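Local coordinates for protein putative tRNA (Adenine(37)-N6)-methyltransferase (Pseudomonas aeruginosa, PDB 7BTU) that probably transfers a methyl group from S-adenosyl-L-methionine to the threonylcarbamoyl-modified adenosine at position 37 of tRNA, at residues D215-H219 against V230-G235; A37-L43 against R119-I125. All blocks are in the same frame, centred on the assembly; numbering follows the deposited sequence.

Interaction 1 of 2, residues D215-H219 against V230-G235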
loop_
_atom_site.group_PDB
_atom_site.type_symbol
_atom_site.label_atom_id
_atom_site.label_comp_id
_atom_site.label_asym_id
_atom_site.label_seq_id
_atom_site.Cartn_x
_atom_site.Cartn_y
_atom_site.Cartn_z
ATOM N N ASP B 215 12.518 24.661 -8.800
ATOM C CA ASP B 215 13.102 25.212 -10.022
ATOM C C ASP B 215 14.579 25.546 -9.821
ATOM O O ASP B 215 15.116 26.442 -10.486
ATOM C CB ASP B 215 12.314 26.437 -10.521
ATOM C CG ASP B 215 12.240 27.568 -9.471
ATOM O OD1 ASP B 215 12.881 27.442 -8.402
ATOM O OD2 ASP B 215 11.535 28.571 -9.700
ATOM N N LEU B 216 15.231 24.853 -8.893
ATOM C CA LEU B 216 16.613 25.156 -8.506
ATOM C C LEU B 216 17.582 24.078 -8.996
ATOM O O LEU B 216 17.211 22.911 -9.125
ATOM C CB LEU B 216 16.752 25.254 -6.984
ATOM C CG LEU B 216 15.650 25.979 -6.192
ATOM C CD1 LEU B 216 15.968 25.860 -4.713
ATOM C CD2 LEU B 216 15.691 27.421 -6.600
ATOM N N ASP B 217 18.859 24.477 -9.186
ATOM C CA ASP B 217 19.985 23.549 -9.333
ATOM C C ASP B 217 20.851 23.708 -8.085
ATOM O O ASP B 217 21.218 24.821 -7.723
ATOM C CB ASP B 217 20.811 23.853 -10.587
ATOM C CG ASP B 217 19.985 23.708 -11.862
ATOM O OD1 ASP B 217 19.393 22.624 -12.076
ATOM O OD2 ASP B 217 19.933 24.673 -12.641
ATOM N N VAL B 218 21.096 22.615 -7.386
ATOM C CA VAL B 218 21.835 22.613 -6.119
ATOM C C VAL B 218 23.113 21.854 -6.407
ATOM O O VAL B 218 23.051 20.748 -6.971
ATOM C CB VAL B 218 21.017 21.929 -5.008
ATOM C CG1 VAL B 218 21.827 21.831 -3.664
ATOM C CG2 VAL B 218 19.691 22.731 -4.775
ATOM N N HIS B 219 24.261 22.436 -6.057
ATOM C CA HIS B 219 25.531 21.769 -6.311
ATOM C C HIS B 219 26.210 21.489 -4.990
ATOM O O HIS B 219 26.107 22.294 -4.050
ATOM C CB HIS B 219 26.455 22.595 -7.216
ATOM C CG HIS B 219 25.858 22.828 -8.559
ATOM N ND1 HIS B 219 25.313 24.038 -8.930
ATOM C CD2 HIS B 219 25.634 21.979 -9.588
ATOM C CE1 HIS B 219 24.810 23.932 -10.148
ATOM N NE2 HIS B 219 25.008 22.697 -10.571
ATOM N N VAL B 230 27.336 21.803 0.744
ATOM C CA VAL B 230 26.540 22.452 -0.297
ATOM C C VAL B 230 27.341 23.623 -0.825
ATOM O O VAL B 230 27.765 24.503 -0.051
ATOM C CB VAL B 230 25.159 22.956 0.244
ATOM C CG1 VAL B 230 24.261 23.390 -0.930
ATOM C CG2 VAL B 230 24.450 21.883 1.084
ATOM N N LEU B 231 27.507 23.683 -2.148
ATOM C CA LEU B 231 28.344 24.725 -2.725
ATOM C C LEU B 231 27.513 25.938 -3.154
ATOM O O LEU B 231 27.917 27.076 -2.945
ATOM C CB LEU B 231 29.088 24.156 -3.939
ATOM C CG LEU B 231 30.079 23.041 -3.633
ATOM C CD1 LEU B 231 30.451 22.277 -4.923
ATOM C CD2 LEU B 231 31.346 23.716 -3.068
ATOM N N ASP B 232 26.380 25.709 -3.812
ATOM C CA ASP B 232 25.603 26.832 -4.350
ATOM C C ASP B 232 24.192 26.337 -4.641
ATOM O O ASP B 232 23.950 25.129 -4.724
ATOM C CB ASP B 232 26.227 27.449 -5.596
ATOM C CG ASP B 232 26.088 26.551 -6.818
ATOM O OD1 ASP B 232 24.972 26.249 -7.226
ATOM O OD2 ASP B 232 27.103 26.132 -7.372
ATOM N N VAL B 233 23.270 27.287 -4.771
ATOM C CA VAL B 233 21.843 27.027 -5.042
ATOM C C VAL B 233 21.475 28.081 -6.068
ATOM O O VAL B 233 21.601 29.278 -5.789
ATOM C CB VAL B 233 20.959 27.169 -3.802
ATOM C CG1 VAL B 233 19.466 26.814 -4.197
ATOM C CG2 VAL B 233 21.414 26.199 -2.727
ATOM N N ALA B 234 21.158 27.664 -7.277
ATOM C CA ALA B 234 20.881 28.628 -8.343
ATOM C C ALA B 234 19.514 28.356 -8.946
ATOM O O ALA B 234 19.071 27.212 -8.971
ATOM C CB ALA B 234 21.930 28.538 -9.435
ATOM N N GLY B 235 18.839 29.396 -9.442
ATOM C CA GLY B 235 17.599 29.162 -10.178
ATOM C C GLY B 235 16.655 30.325 -10.442
ATOM O O GLY B 235 15.480 30.126 -10.836
#
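His219 and Asp232 face each other on neighbouring strands of an antiparallel hairpin, and their side chains form a histidine-carboxylate hydrogen bond. His219 ND1 donates to Asp232 OD1 over 2.8 Å, nearly straight at 169°. The oxygen lies close to the imidazole plane and is met on its syn side; ring and carboxylate planes are turned 63° apart, and the two groups cross at an angle. Asp232 reaches the ring with CG lodged between its backbone N and carbonyl carbon (chi1 72°). Arg208 lies close by, touching His219 and forming a weak, long ion pair with Asp232 OD2.

Strands 216-222 and 227-234 form this hairpin at the middle of a four-stranded mixed sheet, with 209-213 and 162-165 outside it; 215-219 falls within the TrmO C-terminal domain family. The ladder has one irregularity. Asp217 and Ala234 exchange N-H...O bonds, and His219 N donates to Asp232 O at 3.0 Å. His219 O, however, receives Leu231 N at 2.7 Å and Asp232 N only weakly at 3.4 Å, the signature of a classic beta bulge at Leu231 and Asp232.

Leu216, Val218, Val230 and Val233 supply the apolar face. Leu216 CD1 meets Val233 CG1 at 3.7 Å from an oblique direction, whereas Val218 runs alongside Val233 and brings CG2 to 4.1 Å from the same methyl. Branched valines suit extended strands, and helix 184-193 packs over this face, with Ile188 touching both Val218 and Val233. At the hairpin's open end Gly235 passes close to Asp215 O, with no room for a CB.

The hairpin is thus two-sided: methyl groups on the helix-covered side, and on the other a directed hydrogen bond in which the carboxylate would be expected to favour protonation at ND1.

Interaction 2 of 2, residues A37-L43 against R119-I125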
loop_
_atom_site.group_PDB
_atom_site.type_symbol
_atom_site.label_atom_id
_atom_site.label_comp_id
_atom_site.label_asym_id
_atom_site.label_seq_id
_atom_site.Cartn_x
_atom_site.Cartn_y
_atom_site.Cartn_z
ATOM N N ALA B 37 10.403 17.756 2.240
ATOM C CA ALA B 37 10.082 17.381 0.862
ATOM C C ALA B 37 8.559 17.515 0.720
ATOM O O ALA B 37 7.809 16.637 1.119
ATOM C CB ALA B 37 10.573 15.962 0.533
ATOM N N ARG B 38 8.103 18.639 0.181
ATOM C CA ARG B 38 6.681 18.960 0.169
ATOM C C ARG B 38 6.089 18.897 -1.241
ATOM O O ARG B 38 6.776 19.028 -2.266
ATOM C CB ARG B 38 6.460 20.337 0.781
ATOM C CG ARG B 38 6.739 20.308 2.342
ATOM C CD ARG B 38 6.601 21.678 2.964
ATOM N NE ARG B 38 5.293 22.207 2.618
ATOM C CZ ARG B 38 4.987 23.493 2.670
ATOM N NH1 ARG B 38 5.911 24.350 3.070
ATOM N NH2 ARG B 38 3.758 23.910 2.347
ATOM N N GLY B 39 4.786 18.705 -1.285
ATOM C CA GLY B 39 4.132 18.744 -2.584
ATOM C C GLY B 39 2.636 18.836 -2.387
ATOM O O GLY B 39 2.128 18.816 -1.255
ATOM N N THR B 40 1.926 18.944 -3.505
ATOM C CA THR B 40 0.471 18.941 -3.403
ATOM C C THR B 40 -0.077 17.918 -4.389
ATOM O O THR B 40 0.592 17.528 -5.360
ATOM C CB THR B 40 -0.122 20.320 -3.680
ATOM O OG1 THR B 40 0.325 20.762 -4.965
ATOM C CG2 THR B 40 0.346 21.343 -2.634
ATOM N N LEU B 41 -1.289 17.457 -4.103
ATOM C CA LEU B 41 -2.032 16.608 -5.027
ATOM C C LEU B 41 -3.163 17.496 -5.532
ATOM O O LEU B 41 -4.058 17.837 -4.762
ATOM C CB LEU B 41 -2.563 15.358 -4.310
ATOM C CG LEU B 41 -3.533 14.459 -5.169
ATOM C CD1 LEU B 41 -2.999 14.199 -6.610
ATOM C CD2 LEU B 41 -3.799 13.145 -4.456
ATOM N N GLU B 42 -3.100 17.907 -6.798
ATOM C CA GLU B 42 -4.144 18.741 -7.386
ATOM C C GLU B 42 -5.204 17.838 -8.006
ATOM O O GLU B 42 -4.917 17.113 -8.964
ATOM C CB GLU B 42 -3.560 19.658 -8.443
ATOM C CG GLU B 42 -2.342 20.425 -7.938
ATOM C CD GLU B 42 -2.700 21.532 -6.942
ATOM O OE1 GLU B 42 -3.778 22.137 -7.081
ATOM O OE2 GLU B 42 -1.883 21.808 -6.036
ATOM N N LEU B 43 -6.418 17.903 -7.478
ATOM C CA LEU B 43 -7.465 16.974 -7.855
ATOM C C LEU B 43 -8.234 17.496 -9.055
ATOM O O LEU B 43 -8.482 18.701 -9.178
ATOM C CB LEU B 43 -8.418 16.738 -6.679
ATOM C CG LEU B 43 -7.698 15.969 -5.552
ATOM C CD1 LEU B 43 -8.568 15.897 -4.307
ATOM C CD2 LEU B 43 -7.263 14.543 -5.997
ATOM N N ARG B 119 -7.509 19.877 -3.293
ATOM C CA ARG B 119 -6.057 19.865 -3.065
ATOM C C ARG B 119 -5.704 19.200 -1.736
ATOM O O ARG B 119 -6.287 19.550 -0.689
ATOM C CB ARG B 119 -5.557 21.316 -3.100
ATOM C CG ARG B 119 -4.121 21.515 -2.604
ATOM C CD ARG B 119 -3.646 22.976 -2.775
ATOM N NE ARG B 119 -3.704 23.436 -4.156
ATOM C CZ ARG B 119 -4.671 24.186 -4.672
ATOM N NH1 ARG B 119 -5.699 24.570 -3.928
ATOM N NH2 ARG B 119 -4.609 24.541 -5.951
ATOM N N LEU B 120 -4.709 18.300 -1.760
ATOM C CA LEU B 120 -4.060 17.788 -0.557
ATOM C C LEU B 120 -2.679 18.421 -0.452
ATOM O O LEU B 120 -1.950 18.485 -1.459
ATOM C CB LEU B 120 -3.845 16.270 -0.610
ATOM C CG LEU B 120 -5.042 15.334 -0.878
ATOM C CD1 LEU B 120 -4.597 13.869 -0.688
ATOM C CD2 LEU B 120 -6.117 15.667 0.029
ATOM N N TRP B 121 -2.313 18.818 0.761
ATOM C CA TRP B 121 -0.951 19.260 1.110
ATOM C C TRP B 121 -0.186 18.094 1.721
ATOM O O TRP B 121 -0.635 17.501 2.703
ATOM C CB TRP B 121 -0.983 20.423 2.115
ATOM C CG TRP B 121 -1.119 21.664 1.430
ATOM C CD1 TRP B 121 -0.114 22.368 0.781
ATOM C CD2 TRP B 121 -2.319 22.393 1.221
ATOM N NE1 TRP B 121 -0.629 23.497 0.227
ATOM C CE2 TRP B 121 -1.980 23.539 0.466
ATOM C CE3 TRP B 121 -3.639 22.216 1.627
ATOM C CZ2 TRP B 121 -2.911 24.473 0.088
ATOM C CZ3 TRP B 121 -4.567 23.164 1.262
ATOM C CH2 TRP B 121 -4.203 24.279 0.496
ATOM N N LEU B 122 0.982 17.779 1.151
ATOM C CA LEU B 122 1.718 16.580 1.482
ATOM C C LEU B 122 3.127 16.955 1.968
ATOM O O LEU B 122 3.692 17.974 1.560
ATOM C CB LEU B 122 1.853 15.632 0.252
ATOM C CG LEU B 122 0.502 15.394 -0.433
ATOM C CD1 LEU B 122 0.676 14.618 -1.779
ATOM C CD2 LEU B 122 -0.455 14.704 0.573
ATOM N N SER B 123 3.707 16.083 2.785
ATOM C CA SER B 123 5.095 16.264 3.213
ATOM C C SER B 123 5.716 14.897 3.327
ATOM O O SER B 123 5.012 13.876 3.396
ATOM C CB SER B 123 5.202 17.012 4.549
ATOM O OG SER B 123 4.676 16.178 5.542
ATOM N N GLY B 124 7.048 14.885 3.284
ATOM C CA GLY B 124 7.708 13.608 3.208
ATOM C C GLY B 124 7.413 12.914 1.907
ATOM O O GLY B 124 7.317 11.686 1.881
ATOM N N ILE B 125 7.300 13.658 0.834
ATOM C CA ILE B 125 6.797 13.099 -0.415
ATOM C C ILE B 125 7.922 12.329 -1.111
ATOM O O ILE B 125 9.107 12.625 -0.931
ATOM C CB ILE B 125 6.248 14.258 -1.289
ATOM C CG1 ILE B 125 5.212 13.761 -2.311
ATOM C CG2 ILE B 125 7.375 15.069 -2.006
ATOM C CD1 ILE B 125 4.562 14.889 -3.036
HETATM O O HOH W 1 2.787 20.711 1.474
#
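Glu42 and Arg119 extend side by side from adjacent antiparallel strands and join in a salt bridge in which the carboxylate and guanidinium planes are 51° apart. Arg119 NE donates to Glu42 OE2 at 3.1 Å, on the syn side, while NH2 approaches OE1 at 2.8 Å through a weak, bent bond of 117°. Thr40 OG1 donates at 2.7 Å to the anti lone pair of Glu42 OE2. Arg119 NH1 is satisfied by Glu116, so the guanidinium serves two carboxylates. Arg119 CD lies over one face of Trp121, 3.3 Å above the ring plane and offset toward the rim, and Thr40 CG2 reaches Trp121 CD1 at 3.6 Å.

Main-chain groups are paired by reciprocal bonds between Leu41 and Leu120 and between Gly39 and Leu122. Leu122 O takes Gly39 N from above its carbonyl plane and also accepts from a water at 2.9 Å, to which Arg38 NE donates in turn. Beyond the ladder, Ile125 N donates to Ala37 O at 3.0 Å.

On the barrel-facing side Leu41 CD2 touches Leu120 CD1 at 3.9 Å. Ile125 CD1 packs against Gly39 CA, so close that a CB at this position would collide with it.

The chemistry therefore divides by face: leucines point into the barrel and pack there with Ile136, while outside it a carboxylate with several donors is probably stabilised in its ionised form.

Both contacts pair antiparallel strands, but in different parts of the protein. Interaction 1 is a local hairpin contact in the four-stranded mixed sheet and is partly buried, with helices covering its apolar face. Interaction 2 brings together strands far apart in sequence and pairs neighbouring strands within the wall of the six-stranded barrel, where most touching residues are buried. The centres of interaction 1 and interaction 2 lie about 22 Å apart, and the two share no strand. Each carries polar side chains on the face turned from its apolar packing: a single histidine-carboxylate bond and a bulge in 215-219 with 230-235, a branched ionic network with a bridging water in 37-43 with 119-125.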